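Local coordinates for trehalose-6-phosphate phosphatase-related protein (Thermoplasma acidophilum, PDB 1U02) that removes the phosphate from trehalose 6-phosphate to give free trehalose, using magnesium, and more weakly hydrolyses para-nitrophenyl phosphate, at residues S132-I137 / M150-R155. Sequence-based numbering, arbitrary orientation.
Sequences SRIEEI and MIIELR
Ile-134 and Ile-137 of the helix face Ile-152 and Leu-154 of the strand, the two short axes running almost parallel (9°) and 9.6 Å apart. No hydrogen bond crosses between the segments; the closest approaches are all between methyl groups. Ile-134 is the centre. Its CG2, anti to the backbone N, enters between the two strand side chains, 3.7 Å from CG2 of Ile-152 and equally 3.7 Å from CD2 of Leu-154. The other branch, extended through chi2 (170°), carries CD1 along Ile-152, where it lies 3.8 Å from that residue's CG2 and 3.9 Å from its CD1. Ile-134 thus grips Ile-152 with both arms but Leu-154 chiefly with one. One turn on, Ile-137 offers CG2 to CD1 of Leu-154 at 3.8 Å, the two side chains meeting at about a right angle, while its CG1 arm leads away from the strand. The forked end of Leu-154 is therefore shared, CD2 going to Ile-134 and CD1 to Ile-137. Cutting Ile-134 back to an alanine removes everything beyond CB, which would probably leave Ile-152 without its partner on this helix turn and open a gap beside CD2 of Leu-154. Strand 151-155 lies between strands 114-118 and 144-147, with Ile-134 also touching Tyr-117, and Ile-152 and Leu-154 both touching Thr-145. Helix 86-96 brings Ile-92 to Ile-137 and Leu-154, so two helices layer on one face of a four-stranded antiparallel sheet, separate from the mixed sheet with the magnesium site, consistent with the cap domain of HAD-type trehalose phosphatases.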
loop_
_atom_site.group_PDB
_atom_site.type_symbol
_atom_site.label_atom_id
_atom_site.label_comp_id
_atom_site.label_asym_id
_atom_site.label_seq_id
_atom_site.Cartn_x
_atom_site.Cartn_y
_atom_site.Cartn_z
ATOM N N SER A 132 21.059 8.329 6.999
ATOM C CA SER A 132 21.176 9.450 7.927
ATOM C C SER A 132 20.692 10.749 7.283
ATOM O O SER A 132 20.111 11.596 7.961
ATOM C CB SER A 132 22.627 9.610 8.407
ATOM O OG SER A 132 23.481 10.034 7.360
ATOM N N ARG A 133 20.928 10.904 5.980
ATOM C CA ARG A 133 20.477 12.108 5.273
ATOM C C ARG A 133 18.958 12.152 5.249
ATOM O O ARG A 133 18.354 13.199 5.466
ATOM C CB ARG A 133 20.969 12.133 3.821
ATOM C CG ARG A 133 22.433 12.465 3.616
ATOM C CD ARG A 133 22.669 12.763 2.135
ATOM N NE ARG A 133 24.067 13.015 1.807
ATOM C CZ ARG A 133 24.501 13.337 0.592
ATOM N NH1 ARG A 133 23.642 13.450 -0.416
ATOM N NH2 ARG A 133 25.794 13.546 0.382
ATOM N N ILE A 134 18.347 11.011 4.958
ATOM C CA ILE A 134 16.890 10.923 4.903
ATOM C C ILE A 134 16.284 11.253 6.267
ATOM O O ILE A 134 15.312 12.003 6.359
ATOM C CB ILE A 134 16.444 9.512 4.465
ATOM C CG1 ILE A 134 16.852 9.280 3.009
ATOM C CG2 ILE A 134 14.934 9.355 4.631
ATOM C CD1 ILE A 134 16.678 7.846 2.539
ATOM N N GLU A 135 16.870 10.711 7.326
ATOM C CA GLU A 135 16.367 10.966 8.670
ATOM C C GLU A 135 16.495 12.446 9.027
ATOM O O GLU A 135 15.653 12.991 9.735
ATOM C CB GLU A 135 17.118 10.089 9.673
ATOM C CG GLU A 135 17.015 8.613 9.310
ATOM C CD GLU A 135 17.823 7.705 10.213
ATOM O OE1 GLU A 135 18.963 8.073 10.565
ATOM O OE2 GLU A 135 17.317 6.611 10.555
ATOM N N GLU A 136 17.540 13.095 8.520
ATOM C CA GLU A 136 17.749 14.517 8.781
ATOM C C GLU A 136 16.637 15.319 8.107
ATOM O O GLU A 136 16.075 16.248 8.694
ATOM C CB GLU A 136 19.119 14.955 8.250
ATOM C CG GLU A 136 19.421 16.435 8.419
ATOM C CD GLU A 136 20.844 16.786 8.010
ATOM O OE1 GLU A 136 21.222 16.507 6.848
ATOM O OE2 GLU A 136 21.589 17.338 8.852
ATOM N N ILE A 137 16.320 14.956 6.869
ATOM C CA ILE A 137 15.255 15.634 6.145
ATOM C C ILE A 137 13.935 15.437 6.891
ATOM O O ILE A 137 13.127 16.358 7.000
ATOM C CB ILE A 137 15.126 15.081 4.707
ATOM C CG1 ILE A 137 16.296 15.581 3.859
ATOM C CG2 ILE A 137 13.816 15.534 4.080
ATOM C CD1 ILE A 137 16.296 17.093 3.654
HETATM N N MSE A 150 14.675 -2.738 1.105
HETATM C CA MSE A 150 15.343 -1.960 0.062
HETATM C C MSE A 150 14.651 -0.615 -0.086
HETATM O O MSE A 150 14.921 0.122 -1.032
HETATM C CB MSE A 150 15.276 -2.676 -1.290
HETATM C CG MSE A 150 15.901 -4.051 -1.323
HETATM SE SE MSE A 150 15.883 -4.740 -3.133
HETATM C CE MSE A 150 13.974 -4.885 -3.376
ATOM N N ILE A 151 13.770 -0.304 0.859
ATOM C CA ILE A 151 12.994 0.927 0.822
ATOM C C ILE A 151 13.020 1.778 2.084
ATOM O O ILE A 151 13.006 1.260 3.196
ATOM C CB ILE A 151 11.501 0.609 0.552
ATOM C CG1 ILE A 151 11.346 -0.022 -0.828
ATOM C CG2 ILE A 151 10.660 1.872 0.663
ATOM C CD1 ILE A 151 11.775 0.883 -1.927
ATOM N N ILE A 152 13.048 3.092 1.887
ATOM C CA ILE A 152 12.984 4.054 2.974
ATOM C C ILE A 152 12.007 5.108 2.458
ATOM O O ILE A 152 12.234 5.718 1.416
ATOM C CB ILE A 152 14.346 4.717 3.276
ATOM C CG1 ILE A 152 15.364 3.655 3.708
ATOM C CG2 ILE A 152 14.173 5.746 4.399
ATOM C CD1 ILE A 152 16.726 4.224 4.059
ATOM N N GLU A 153 10.913 5.310 3.178
ATOM C CA GLU A 153 9.915 6.267 2.731
ATOM C C GLU A 153 9.583 7.327 3.765
ATOM O O GLU A 153 9.456 7.031 4.956
ATOM C CB GLU A 153 8.620 5.532 2.341
ATOM C CG GLU A 153 7.549 6.437 1.730
ATOM C CD GLU A 153 6.271 5.695 1.337
ATOM O OE1 GLU A 153 5.512 5.274 2.234
ATOM O OE2 GLU A 153 6.026 5.534 0.125
ATOM N N LEU A 154 9.464 8.565 3.296
ATOM C CA LEU A 154 9.082 9.684 4.146
ATOM C C LEU A 154 7.589 9.815 3.929
ATOM O O LEU A 154 7.125 9.869 2.789
ATOM C CB LEU A 154 9.786 10.969 3.713
ATOM C CG LEU A 154 11.296 10.950 3.940
ATOM C CD1 LEU A 154 11.896 12.291 3.526
ATOM C CD2 LEU A 154 11.577 10.665 5.413
ATOM N N ARG A 155 6.831 9.865 5.017
ATOM C CA ARG A 155 5.389 9.943 4.894
ATOM C C ARG A 155 4.751 10.790 5.990
ATOM O O ARG A 155 5.444 11.341 6.848
ATOM C CB ARG A 155 4.818 8.522 4.916
ATOM C CG ARG A 155 5.146 7.759 6.187
ATOM C CD ARG A 155 4.792 6.275 6.104
ATOM N NE ARG A 155 4.767 5.677 7.439
ATOM C CZ ARG A 155 4.550 4.390 7.698
ATOM N NH1 ARG A 155 4.340 3.532 6.709
ATOM N NH2 ARG A 155 4.525 3.966 8.957
#